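PDB 5HD9: encapsidation protein from Bacillus phage phi29, which serves as the ATPase of the phage DNA-packaging motor, probably using ATP hydrolysis to drive the viral genome into the procapsid. Local coordinates for residues 42-47 and 108-113; 10-15 and 177-182; 23-28 and 189-194; 17-22 and 151-156. All coordinates share one frame; numbering follows the deposited sequence.

Interaction 1: residues 42-47 and 108-113; sequences YGEQFI and NVSTIV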
loop_
_atom_site.group_PDB
_atom_site.type_symbol
_atom_site.label_atom_id
_atom_site.label_comp_id
_atom_site.label_asym_id
_atom_site.label_seq_id
_atom_site.Cartn_x
_atom_site.Cartn_y
_atom_site.Cartn_z
ATOM N N TYR A 42 6.142 -12.484 12.126
ATOM C CA TYR A 42 6.743 -13.418 11.172
ATOM C C TYR A 42 7.992 -12.889 10.462
ATOM O O TYR A 42 8.580 -13.587 9.635
ATOM C CB TYR A 42 5.698 -13.812 10.126
ATOM C CG TYR A 42 4.413 -14.337 10.724
ATOM C CD1 TYR A 42 4.390 -15.539 11.417
ATOM C CD2 TYR A 42 3.223 -13.631 10.595
ATOM C CE1 TYR A 42 3.217 -16.022 11.970
ATOM C CE2 TYR A 42 2.048 -14.107 11.143
ATOM C CZ TYR A 42 2.050 -15.301 11.828
ATOM O OH TYR A 42 0.880 -15.778 12.373
ATOM N N GLY A 43 8.400 -11.664 10.780
ATOM C CA GLY A 43 9.580 -11.076 10.169
ATOM C C GLY A 43 9.379 -10.696 8.712
ATOM O O GLY A 43 10.345 -10.448 7.987
ATOM N N GLU A 44 8.123 -10.664 8.279
ATOM C CA GLU A 44 7.784 -10.206 6.937
ATOM C C GLU A 44 8.021 -8.707 6.831
ATOM O O GLU A 44 7.570 -7.935 7.680
ATOM C CB GLU A 44 6.325 -10.528 6.597
ATOM C CG GLU A 44 5.998 -12.008 6.595
ATOM C CD GLU A 44 4.542 -12.288 6.246
ATOM O OE1 GLU A 44 3.812 -11.337 5.891
ATOM O OE2 GLU A 44 4.125 -13.461 6.333
ATOM N N GLN A 45 8.730 -8.297 5.786
ATOM C CA GLN A 45 9.041 -6.888 5.586
ATOM C C GLN A 45 8.023 -6.243 4.656
ATOM O O GLN A 45 7.209 -6.932 4.037
ATOM C CB GLN A 45 10.458 -6.740 5.036
ATOM C CG GLN A 45 11.523 -7.180 6.028
ATOM C CD GLN A 45 12.887 -7.335 5.396
ATOM O OE1 GLN A 45 13.036 -7.977 4.355
ATOM N NE2 GLN A 45 13.897 -6.746 6.024
ATOM N N PHE A 46 8.057 -4.918 4.569
ATOM C CA PHE A 46 7.065 -4.201 3.781
ATOM C C PHE A 46 7.658 -2.987 3.086
ATOM O O PHE A 46 8.677 -2.445 3.516
ATOM C CB PHE A 46 5.896 -3.771 4.669
ATOM C CG PHE A 46 6.255 -2.715 5.683
ATOM C CD1 PHE A 46 6.795 -3.066 6.908
ATOM C CD2 PHE A 46 6.040 -1.373 5.413
ATOM C CE1 PHE A 46 7.125 -2.097 7.842
ATOM C CE2 PHE A 46 6.368 -0.399 6.342
ATOM C CZ PHE A 46 6.909 -0.762 7.557
ATOM N N ILE A 47 7.008 -2.577 2.000
ATOM C CA ILE A 47 7.407 -1.386 1.267
ATOM C C ILE A 47 6.243 -0.409 1.185
ATOM O O ILE A 47 5.135 -0.769 0.789
ATOM C CB ILE A 47 7.905 -1.725 -0.156
ATOM C CG1 ILE A 47 9.120 -2.651 -0.070
ATOM C CG2 ILE A 47 8.256 -0.442 -0.916
ATOM C CD1 ILE A 47 9.716 -3.036 -1.398
ATOM N N ASN A 108 12.846 -10.125 2.419
ATOM C CA ASN A 108 11.625 -10.847 2.774
ATOM C C ASN A 108 10.373 -9.973 2.773
ATOM O O ASN A 108 9.611 -9.966 3.739
ATOM C CB ASN A 108 11.803 -11.496 4.151
ATOM C CG ASN A 108 10.727 -12.522 4.465
ATOM O OD1 ASN A 108 10.206 -13.187 3.572
ATOM N ND2 ASN A 108 10.391 -12.650 5.743
ATOM N N VAL A 109 10.159 -9.247 1.683
ATOM C CA VAL A 109 8.984 -8.391 1.553
ATOM C C VAL A 109 7.764 -9.231 1.186
ATOM O O VAL A 109 7.834 -10.076 0.297
ATOM C CB VAL A 109 9.202 -7.295 0.485
ATOM C CG1 VAL A 109 7.936 -6.466 0.285
ATOM C CG2 VAL A 109 10.371 -6.398 0.878
ATOM N N SER A 110 6.649 -9.002 1.878
ATOM C CA SER A 110 5.402 -9.698 1.561
ATOM C C SER A 110 4.227 -8.735 1.392
ATOM O O SER A 110 3.173 -9.127 0.897
ATOM C CB SER A 110 5.073 -10.728 2.644
ATOM O OG SER A 110 4.527 -10.107 3.794
ATOM N N THR A 111 4.401 -7.482 1.801
ATOM C CA THR A 111 3.355 -6.479 1.628
ATOM C C THR A 111 3.909 -5.186 1.042
ATOM O O THR A 111 4.939 -4.676 1.491
ATOM C CB THR A 111 2.645 -6.159 2.963
ATOM O OG1 THR A 111 2.051 -7.353 3.491
ATOM C CG2 THR A 111 1.549 -5.123 2.753
ATOM N N ILE A 112 3.211 -4.673 0.030
ATOM C CA ILE A 112 3.481 -3.354 -0.527
ATOM C C ILE A 112 2.240 -2.486 -0.362
ATOM O O ILE A 112 1.143 -2.889 -0.750
ATOM C CB ILE A 112 3.855 -3.413 -2.026
ATOM C CG1 ILE A 112 5.109 -4.264 -2.234
ATOM C CG2 ILE A 112 4.068 -2.000 -2.582
ATOM C CD1 ILE A 112 5.337 -4.680 -3.681
ATOM N N VAL A 113 2.420 -1.300 0.209
ATOM C CA VAL A 113 1.326 -0.348 0.350
ATOM C C VAL A 113 1.620 0.904 -0.469
ATOM O O VAL A 113 2.576 1.632 -0.207
ATOM C CB VAL A 113 1.086 0.027 1.819
ATOM C CG1 VAL A 113 -0.057 1.029 1.938
ATOM C CG2 VAL A 113 0.774 -1.224 2.626
#
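With CG of Glu-44 anti to its carbonyl carbon (chi1 -62°) and the chain straight beyond it, the carboxylate runs out to Ser-110, whose OG sits in the crowded position between backbone N and carbonyl carbon (chi1 78°). Ser-110 OG donates to Glu-44 OE1 at 2.5 Å, meeting the carboxylate from above its plane, while OE2 pairs with Arg-38. Gln-45 is likewise extended; its OE1 takes the backbone N of Asn-108 at 2.9 Å, nearly along the C=O axis, and its NE2 turns to Leu-88 O. Asn-108, CG anti to its own N, gives ND2 to Gly-43 O at 3.1 Å. Side chains thus tie down the strand starts, where the ladder itself is irregular: a beta bulge shifts the register by one between Gln-45 and Phe-46, and Thr-111 N is buried without a partner. Beyond the bulge the pairing is regular, with Ile-47 N to Thr-111 O at 3.0 Å and Val-113 N to Ile-47 O at 2.8 Å. The Ile-47 and Val-109 side chains cross at about a right angle, CG1 meeting CG1, on the face covered by helix 130-141. Parallel neighbours of this kind form the central sheet of an ASCE P-loop ATPase.

Interaction 2: residues 10-15 and 177-182; sequences LSYDRI and FNVYDD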
loop_
_atom_site.group_PDB
_atom_site.type_symbol
_atom_site.label_atom_id
_atom_site.label_comp_id
_atom_site.label_asym_id
_atom_site.label_seq_id
_atom_site.Cartn_x
_atom_site.Cartn_y
_atom_site.Cartn_z
ATOM N N LEU A 10 -8.372 -8.628 2.890
ATOM C CA LEU A 10 -7.171 -9.458 2.941
ATOM C C LEU A 10 -7.478 -10.935 2.712
ATOM O O LEU A 10 -6.651 -11.668 2.167
ATOM C CB LEU A 10 -6.465 -9.284 4.287
ATOM C CG LEU A 10 -5.803 -7.925 4.521
ATOM C CD1 LEU A 10 -5.529 -7.716 6.003
ATOM C CD2 LEU A 10 -4.518 -7.812 3.720
ATOM N N SER A 11 -8.665 -11.367 3.130
ATOM C CA SER A 11 -9.050 -12.771 3.023
ATOM C C SER A 11 -9.144 -13.232 1.569
ATOM O O SER A 11 -9.016 -14.421 1.285
ATOM C CB SER A 11 -10.387 -13.013 3.733
ATOM O OG SER A 11 -11.458 -12.405 3.036
ATOM N N TYR A 12 -9.369 -12.296 0.651
ATOM C CA TYR A 12 -9.423 -12.623 -0.772
ATOM C C TYR A 12 -8.074 -13.126 -1.269
ATOM O O TYR A 12 -8.000 -13.853 -2.261
ATOM C CB TYR A 12 -9.857 -11.412 -1.594
ATOM C CG TYR A 12 -11.351 -11.182 -1.612
ATOM C CD1 TYR A 12 -12.154 -11.810 -2.553
ATOM C CD2 TYR A 12 -11.957 -10.338 -0.690
ATOM C CE1 TYR A 12 -13.514 -11.606 -2.578
ATOM C CE2 TYR A 12 -13.320 -10.127 -0.708
ATOM C CZ TYR A 12 -14.094 -10.763 -1.654
ATOM O OH TYR A 12 -15.455 -10.562 -1.675
ATOM N N ASP A 13 -7.008 -12.724 -0.584
ATOM C CA ASP A 13 -5.675 -13.239 -0.868
ATOM C C ASP A 13 -5.222 -12.906 -2.295
ATOM O O ASP A 13 -4.539 -13.703 -2.937
ATOM C CB ASP A 13 -5.654 -14.757 -0.641
ATOM C CG ASP A 13 -4.359 -15.239 -0.021
ATOM O OD1 ASP A 13 -3.310 -14.600 -0.246
ATOM O OD2 ASP A 13 -4.394 -16.262 0.697
ATOM N N ARG A 14 -5.603 -11.728 -2.787
ATOM C CA ARG A 14 -5.218 -11.300 -4.132
ATOM C C ARG A 14 -3.879 -10.566 -4.098
ATOM O O ARG A 14 -3.569 -9.874 -3.130
ATOM C CB ARG A 14 -6.300 -10.402 -4.752
ATOM C CG ARG A 14 -7.674 -11.062 -4.898
ATOM C CD ARG A 14 -7.560 -12.477 -5.458
ATOM N NE ARG A 14 -8.763 -12.920 -6.165
ATOM C CZ ARG A 14 -9.679 -13.759 -5.683
ATOM N NH1 ARG A 14 -9.573 -14.272 -4.461
ATOM N NH2 ARG A 14 -10.719 -14.090 -6.436
ATOM N N ILE A 15 -3.091 -10.722 -5.159
ATOM C CA ILE A 15 -1.766 -10.111 -5.237
ATOM C C ILE A 15 -1.864 -8.599 -5.380
ATOM O O ILE A 15 -1.004 -7.866 -4.888
ATOM C CB ILE A 15 -0.951 -10.672 -6.426
ATOM C CG1 ILE A 15 -0.741 -12.180 -6.273
ATOM C CG2 ILE A 15 0.396 -9.968 -6.550
ATOM C CD1 ILE A 15 0.077 -12.584 -5.076
ATOM N N PHE A 177 -17.178 -4.928 -3.012
ATOM C CA PHE A 177 -16.092 -5.736 -3.562
ATOM C C PHE A 177 -16.334 -6.136 -5.011
ATOM O O PHE A 177 -17.310 -6.820 -5.329
ATOM C CB PHE A 177 -15.883 -7.000 -2.722
ATOM C CG PHE A 177 -15.350 -6.734 -1.344
ATOM C CD1 PHE A 177 -14.009 -6.451 -1.149
ATOM C CD2 PHE A 177 -16.189 -6.772 -0.243
ATOM C CE1 PHE A 177 -13.515 -6.207 0.117
ATOM C CE2 PHE A 177 -15.699 -6.526 1.026
ATOM C CZ PHE A 177 -14.362 -6.246 1.205
ATOM N N ASN A 178 -15.440 -5.684 -5.881
ATOM C CA ASN A 178 -15.340 -6.186 -7.243
ATOM C C ASN A 178 -14.147 -7.125 -7.328
ATOM O O ASN A 178 -13.004 -6.709 -7.126
ATOM C CB ASN A 178 -15.197 -5.040 -8.242
ATOM C CG ASN A 178 -16.512 -4.348 -8.518
ATOM O OD1 ASN A 178 -17.197 -4.659 -9.491
ATOM N ND2 ASN A 178 -16.881 -3.409 -7.653
ATOM N N VAL A 179 -14.422 -8.387 -7.633
ATOM C CA VAL A 179 -13.436 -9.451 -7.501
ATOM C C VAL A 179 -12.981 -9.972 -8.857
ATOM O O VAL A 179 -13.796 -10.229 -9.742
ATOM C CB VAL A 179 -14.001 -10.630 -6.676
ATOM C CG1 VAL A 179 -12.928 -11.694 -6.449
ATOM C CG2 VAL A 179 -14.551 -10.133 -5.347
ATOM N N TYR A 180 -11.669 -10.133 -9.001
ATOM C CA TYR A 180 -11.072 -10.677 -10.213
ATOM C C TYR A 180 -10.079 -11.763 -9.809
ATOM O O TYR A 180 -9.821 -11.948 -8.620
ATOM C CB TYR A 180 -10.401 -9.565 -11.023
ATOM C CG TYR A 180 -11.281 -8.342 -11.177
ATOM C CD1 TYR A 180 -11.292 -7.348 -10.208
ATOM C CD2 TYR A 180 -12.114 -8.190 -12.279
ATOM C CE1 TYR A 180 -12.100 -6.236 -10.333
ATOM C CE2 TYR A 180 -12.926 -7.076 -12.412
ATOM C CZ TYR A 180 -12.913 -6.103 -11.435
ATOM O OH TYR A 180 -13.716 -4.991 -11.556
ATOM N N ASP A 181 -9.530 -12.484 -10.782
ATOM C CA ASP A 181 -8.692 -13.640 -10.473
ATOM C C ASP A 181 -7.451 -13.266 -9.664
ATOM O O ASP A 181 -7.123 -13.939 -8.683
ATOM C CB ASP A 181 -8.271 -14.359 -11.758
ATOM C CG ASP A 181 -9.416 -15.123 -12.404
ATOM O OD1 ASP A 181 -10.304 -15.611 -11.670
ATOM O OD2 ASP A 181 -9.420 -15.245 -13.647
ATOM N N ASP A 182 -6.772 -12.196 -10.068
ATOM C CA ASP A 182 -5.536 -11.776 -9.407
ATOM C C ASP A 182 -5.629 -10.385 -8.794
ATOM O O ASP A 182 -4.632 -9.857 -8.295
ATOM C CB ASP A 182 -4.367 -11.815 -10.393
ATOM C CG ASP A 182 -3.893 -13.221 -10.673
ATOM O OD1 ASP A 182 -3.319 -13.845 -9.756
ATOM O OD2 ASP A 182 -4.089 -13.700 -11.807
HETATM O O HOH W 1 -3.817 -13.095 -6.769
#
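The Phe-177 ring receives Tyr-12 CE2 over one face, displaced toward the rim, and the two ring planes incline at 37° in an oblique pairing. CG2 of Val-179 presses close on the Tyr-12 ring, 3.3 Å from CE1, so the tyrosine fills the angle between two side chains that point from strand 177-179 toward it. The guanidinium of Arg-14 is held at its edges, in plane, by two carbonyl oxygens. Tyr-180 O is gripped side-on by two nitrogens: Arg-14 NE lies 2.8 Å from it, nearly along the C=O axis, and Arg-14 NH2 at 3.2 Å, above the carbonyl plane. Arg-14 NH1 donates to Tyr-12 O at 2.7 Å, along a lone pair in the carbonyl plane. Three bonds therefore fix the rotation of the group, which the bend at chi2 (-45°) folds back to this position, and link the turn after helix 7-11 to the residue just after strand 177-179. A water accepts from Ile-15 N and donates to Asp-182 OD1, an oxygen whose stronger partner is Arg-145. The contact joins the turn following helix 7-11 to edge strand 177-179 and the loop after it, at the rim of the mixed sheet of a P-loop NTPase fold.

Interaction 3: residues 23-28 and 189-194; sequences RGIGKS and DSLDFS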
loop_
_atom_site.group_PDB
_atom_site.type_symbol
_atom_site.label_atom_id
_atom_site.label_comp_id
_atom_site.label_asym_id
_atom_site.label_seq_id
_atom_site.Cartn_x
_atom_site.Cartn_y
_atom_site.Cartn_z
ATOM N N ARG A 23 -12.394 7.407 2.711
ATOM C CA ARG A 23 -12.486 8.689 3.390
ATOM C C ARG A 23 -11.594 8.670 4.624
ATOM O O ARG A 23 -11.486 7.656 5.318
ATOM C CB ARG A 23 -13.939 9.007 3.728
ATOM C CG ARG A 23 -14.719 9.387 2.481
ATOM C CD ARG A 23 -16.216 9.335 2.685
ATOM N NE ARG A 23 -16.754 10.589 3.206
ATOM C CZ ARG A 23 -17.758 10.672 4.075
ATOM N NH1 ARG A 23 -18.333 9.573 4.547
ATOM N NH2 ARG A 23 -18.182 11.858 4.482
ATOM N N GLY A 24 -10.952 9.807 4.868
ATOM C CA GLY A 24 -9.791 9.889 5.733
ATOM C C GLY A 24 -9.898 9.279 7.114
ATOM O O GLY A 24 -10.813 9.607 7.868
ATOM N N ILE A 25 -8.967 8.362 7.391
ATOM C CA ILE A 25 -8.612 7.880 8.736
ATOM C C ILE A 25 -8.061 6.452 8.668
ATOM O O ILE A 25 -6.855 6.229 8.833
ATOM C CB ILE A 25 -9.802 7.924 9.784
ATOM C CG1 ILE A 25 -9.289 7.518 11.177
ATOM C CG2 ILE A 25 -11.056 7.107 9.346
ATOM C CD1 ILE A 25 -10.363 7.018 12.152
ATOM N N GLY A 26 -8.931 5.495 8.371
ATOM C CA GLY A 26 -8.718 4.131 8.805
ATOM C C GLY A 26 -7.933 3.275 7.845
ATOM O O GLY A 26 -7.156 2.419 8.258
ATOM N N LYS A 27 -8.150 3.514 6.559
ATOM C CA LYS A 27 -7.570 2.695 5.511
ATOM C C LYS A 27 -6.049 2.809 5.559
ATOM O O LYS A 27 -5.340 1.803 5.603
ATOM C CB LYS A 27 -8.114 3.120 4.140
ATOM C CG LYS A 27 -9.535 2.632 3.825
ATOM C CD LYS A 27 -10.593 2.996 4.879
ATOM C CE LYS A 27 -10.861 4.495 4.966
ATOM N NZ LYS A 27 -12.247 4.796 5.432
ATOM N N SER A 28 -5.556 4.042 5.576
ATOM C CA SER A 28 -4.121 4.296 5.628
ATOM C C SER A 28 -3.544 3.836 6.958
ATOM O O SER A 28 -2.467 3.237 7.012
ATOM C CB SER A 28 -3.838 5.784 5.418
ATOM O OG SER A 28 -4.192 6.182 4.106
ATOM N N ASP A 189 -17.580 1.302 2.749
ATOM C CA ASP A 189 -18.656 2.174 3.205
ATOM C C ASP A 189 -18.537 2.355 4.714
ATOM O O ASP A 189 -19.537 2.441 5.427
ATOM C CB ASP A 189 -20.022 1.586 2.833
ATOM C CG ASP A 189 -20.183 0.146 3.292
ATOM O OD1 ASP A 189 -20.352 -0.081 4.509
ATOM O OD2 ASP A 189 -20.144 -0.760 2.435
ATOM N N SER A 190 -17.295 2.423 5.186
ATOM C CA SER A 190 -16.997 2.344 6.613
ATOM C C SER A 190 -17.520 3.535 7.415
ATOM O O SER A 190 -17.934 3.372 8.566
ATOM C CB SER A 190 -15.483 2.208 6.823
ATOM O OG SER A 190 -14.772 3.270 6.209
ATOM N N LEU A 191 -17.504 4.722 6.814
ATOM C CA LEU A 191 -17.862 5.943 7.534
ATOM C C LEU A 191 -19.269 6.442 7.193
ATOM O O LEU A 191 -19.633 7.572 7.523
ATOM C CB LEU A 191 -16.822 7.033 7.257
ATOM C CG LEU A 191 -15.416 6.682 7.770
ATOM C CD1 LEU A 191 -14.388 7.721 7.353
ATOM C CD2 LEU A 191 -15.407 6.515 9.286
ATOM N N ASP A 192 -20.057 5.597 6.538
ATOM C CA ASP A 192 -21.492 5.823 6.434
ATOM C C ASP A 192 -22.154 5.120 7.616
ATOM O O ASP A 192 -22.372 3.909 7.585
ATOM C CB ASP A 192 -22.048 5.304 5.105
ATOM C CG ASP A 192 -23.483 5.756 4.853
ATOM O OD1 ASP A 192 -24.204 6.058 5.829
ATOM O OD2 ASP A 192 -23.893 5.810 3.674
ATOM N N PHE A 193 -22.462 5.887 8.658
ATOM C CA PHE A 193 -22.949 5.329 9.918
ATOM C C PHE A 193 -24.464 5.151 9.937
ATOM O O PHE A 193 -25.018 4.555 10.859
ATOM C CB PHE A 193 -22.531 6.228 11.086
ATOM C CG PHE A 193 -21.066 6.151 11.434
ATOM C CD1 PHE A 193 -20.211 5.269 10.785
ATOM C CD2 PHE A 193 -20.544 6.965 12.423
ATOM C CE1 PHE A 193 -18.866 5.211 11.117
ATOM C CE2 PHE A 193 -19.205 6.909 12.758
ATOM C CZ PHE A 193 -18.367 6.034 12.106
ATOM N N SER A 194 -25.132 5.676 8.918
ATOM C CA SER A 194 -26.583 5.620 8.844
ATOM C C SER A 194 -27.095 4.184 8.839
ATOM O O SER A 194 -28.293 3.942 8.993
ATOM C CB SER A 194 -27.062 6.342 7.592
ATOM O OG SER A 194 -27.022 5.474 6.475
#
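Lys-27 NZ makes two hydrogen bonds within this contact, one to each segment. From Lys-27 NZ, one bond reaches Arg-23 O at 3.0 Å, in the carbonyl plane and on a lone pair, and the other Ser-190 OG at 3.1 Å. The sequence and the strand-loop-helix geometry fit a P-loop (Walker A motif), consistent with a packaging ATPase, in which Lys-27 would be the lysine expected to meet nucleotide phosphates. Here its chain bends at chi2 (54°) and chi3 (67°), curling the ammonium back over the loop toward the C-terminal residues. Ser-190 meets it with OG in the crowded position between backbone N and carbonyl carbon (chi1 56°), within a type I beta turn from Asp-189 to Asp-192. Both bonds from the ammonium run to neutral oxygens, a backbone carbonyl and a hydroxyl.

Beside this polar link, Leu-191 points its CD1 branch into the loop and supplies most of the apolar contact. Leu-191 CD1 lies 3.5 Å from Arg-23 O and 3.9 Å from Ile-25 CG2, and Arg-23 CB borders it as well. Ile-25 stands at the N-cap position of helix 26-42, so the leucine touches the loop just ahead of the first helical turn. Behind the contact, Tyr-4 and Ala-22 pack against Lys-27, Phe-3 touches Leu-191, and Ser-28 OG is hydrogen-bonded to Asp-115. Farther along the tail, Ser-194 N donates to the anti lone pair of Asp-192 OD1 at 3.2 Å, forming an Asx turn, and Ser-194 OG adds a second grip on Asp-192 OD1 at 2.9 Å from above the carboxylate plane.

Interaction 4: residues 17-22 and 151-156; sequences NFVIGA and ICLSNA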
loop_
_atom_site.group_PDB
_atom_site.type_symbol
_atom_site.label_atom_id
_atom_site.label_comp_id
_atom_site.label_asym_id
_atom_site.label_seq_id
_atom_site.Cartn_x
_atom_site.Cartn_y
_atom_site.Cartn_z
ATOM N N ASN A 17 -4.438 -5.230 -4.930
ATOM C CA ASN A 17 -5.638 -4.738 -4.257
ATOM C C ASN A 17 -5.753 -3.222 -4.358
ATOM O O ASN A 17 -4.774 -2.503 -4.146
ATOM C CB ASN A 17 -5.637 -5.149 -2.781
ATOM C CG ASN A 17 -5.493 -6.645 -2.588
ATOM O OD1 ASN A 17 -6.486 -7.367 -2.489
ATOM N ND2 ASN A 17 -4.255 -7.118 -2.520
ATOM N N PHE A 18 -6.954 -2.746 -4.680
ATOM C CA PHE A 18 -7.228 -1.315 -4.769
ATOM C C PHE A 18 -8.390 -0.940 -3.851
ATOM O O PHE A 18 -9.523 -1.349 -4.082
ATOM C CB PHE A 18 -7.554 -0.910 -6.210
ATOM C CG PHE A 18 -6.546 -1.385 -7.221
ATOM C CD1 PHE A 18 -6.706 -2.604 -7.857
ATOM C CD2 PHE A 18 -5.445 -0.609 -7.541
ATOM C CE1 PHE A 18 -5.786 -3.044 -8.789
ATOM C CE2 PHE A 18 -4.520 -1.047 -8.473
ATOM C CZ PHE A 18 -4.695 -2.267 -9.097
ATOM N N VAL A 19 -8.101 -0.162 -2.810
ATOM C CA VAL A 19 -9.139 0.342 -1.915
ATOM C C VAL A 19 -9.355 1.822 -2.209
ATOM O O VAL A 19 -8.445 2.636 -2.026
ATOM C CB VAL A 19 -8.769 0.143 -0.436
ATOM C CG1 VAL A 19 -9.971 0.426 0.454
ATOM C CG2 VAL A 19 -8.261 -1.278 -0.201
ATOM N N ILE A 20 -10.553 2.164 -2.673
ATOM C CA ILE A 20 -10.819 3.506 -3.184
ATOM C C ILE A 20 -12.066 4.120 -2.558
ATOM O O ILE A 20 -12.853 3.437 -1.903
ATOM C CB ILE A 20 -10.964 3.492 -4.719
ATOM C CG1 ILE A 20 -12.176 2.652 -5.143
ATOM C CG2 ILE A 20 -9.681 2.957 -5.353
ATOM C CD1 ILE A 20 -12.438 2.663 -6.638
ATOM N N GLY A 21 -12.234 5.422 -2.764
ATOM C CA GLY A 21 -13.286 6.169 -2.103
ATOM C C GLY A 21 -13.003 6.281 -0.618
ATOM O O GLY A 21 -13.849 6.733 0.154
ATOM N N ALA A 22 -11.807 5.853 -0.225
ATOM C CA ALA A 22 -11.407 5.813 1.174
ATOM C C ALA A 22 -11.459 7.199 1.794
ATOM O O ALA A 22 -10.670 8.072 1.449
ATOM C CB ALA A 22 -10.003 5.228 1.302
ATOM N N ILE A 151 -1.206 -3.447 -1.958
ATOM C CA ILE A 151 -2.459 -2.780 -1.630
ATOM C C ILE A 151 -2.346 -1.296 -1.954
ATOM O O ILE A 151 -1.542 -0.577 -1.360
ATOM C CB ILE A 151 -2.834 -2.981 -0.151
ATOM C CG1 ILE A 151 -2.953 -4.477 0.162
ATOM C CG2 ILE A 151 -4.152 -2.291 0.165
ATOM C CD1 ILE A 151 -2.629 -4.834 1.579
ATOM N N CYS A 152 -3.153 -0.854 -2.913
ATOM C CA CYS A 152 -3.151 0.534 -3.352
ATOM C C CYS A 152 -4.351 1.266 -2.764
ATOM O O CYS A 152 -5.476 0.779 -2.846
ATOM C CB CYS A 152 -3.167 0.608 -4.880
ATOM S SG CYS A 152 -1.813 -0.314 -5.656
ATOM N N LEU A 153 -4.098 2.431 -2.170
ATOM C CA LEU A 153 -5.136 3.205 -1.495
ATOM C C LEU A 153 -5.346 4.568 -2.147
ATOM O O LEU A 153 -4.396 5.196 -2.619
ATOM C CB LEU A 153 -4.779 3.412 -0.023
ATOM C CG LEU A 153 -4.261 2.217 0.778
ATOM C CD1 LEU A 153 -3.731 2.703 2.115
ATOM C CD2 LEU A 153 -5.353 1.180 0.979
ATOM N N SER A 154 -6.591 5.031 -2.148
ATOM C CA SER A 154 -6.904 6.375 -2.624
ATOM C C SER A 154 -8.201 6.891 -2.023
ATOM O O SER A 154 -9.146 6.128 -1.814
ATOM C CB SER A 154 -7.001 6.398 -4.150
ATOM O OG SER A 154 -7.385 7.683 -4.608
ATOM N N ASN A 155 -8.237 8.191 -1.745
ATOM C CA ASN A 155 -9.462 8.851 -1.323
ATOM C C ASN A 155 -10.339 9.136 -2.533
ATOM O O ASN A 155 -11.530 9.418 -2.405
ATOM C CB ASN A 155 -9.159 10.151 -0.571
ATOM C CG ASN A 155 -8.220 9.949 0.607
ATOM O OD1 ASN A 155 -7.198 10.625 0.716
ATOM N ND2 ASN A 155 -8.565 9.022 1.496
ATOM N N ALA A 156 -9.734 9.059 -3.714
ATOM C CA ALA A 156 -10.455 9.264 -4.959
ATOM C C ALA A 156 -11.146 7.982 -5.382
ATOM O O ALA A 156 -10.940 6.920 -4.795
ATOM C CB ALA A 156 -9.513 9.735 -6.050
#
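Main-chain bonds form the first shell. Asn-17 O takes Cys-152 N at 2.6 Å and almost straight (176°), Val-19 N reaches Cys-152 O at 2.8 Å nearly along the C=O axis, and Ser-154 N continues to Val-19 O. Past the strand ends the chains remain joined: Gly-21 N gives to Ala-156 O from above the carbonyl plane, and Ala-22 N to Ser-154 O on a lone pair. Asn-155, with CG anti to its carbonyl carbon, donates ND2 to Ala-22 O in a hydrogen bond modelled at 2.3 Å, shorter than normal, so the exact length deserves little weight. An ST turn, Ala-156 N to Ser-154 OG, shapes this corner. On one face Val-19 and Leu-153 run side by side, Val-19 CB 3.8 Å from Leu-153 CD2; on the other, Cys-152 SG lies obliquely 4.8 Å from the centroid of the Phe-18 ring. Farther out, Phe-164 meets that ring edge-to-face, Met-31 of helix 26-42 covers Leu-153, and Asn-17 ND2 is held by Arg-14 O and Cys-150 O. Gly-21, with its positive phi (69°), begins the turn away from the sheet. Strand 16-19, leading into the probable Walker A loop, pairs in parallel with its neighbour 149-153, as in P-loop NTPases.

Overall arrangement
Interactions 1, 2 and 4 belong to one mixed sheet, and interaction 3 lies at the loop between strand 16-19 and helix 26-42. Interactions 1 and 4, with centres about 19 Å apart, join through neighbouring strands 109-115 and 149-153, where Ile-112 O probably accepts from Ile-151 N. Interaction 4 lies about 12 Å from interaction 3, centre to centre, and touches it where Ala-22 and Val-19 meet Lys-27; interaction 2, at about 14 Å, touches interaction 4 through Leu-10. Along the chain, interaction 1 is nested inside the other three, interaction 4 inside 2, and interaction 3 crosses both 2 and 4. Strand 16-19 thus leads from the sheet into the probable P-loop, where the C-terminal residues pack against it.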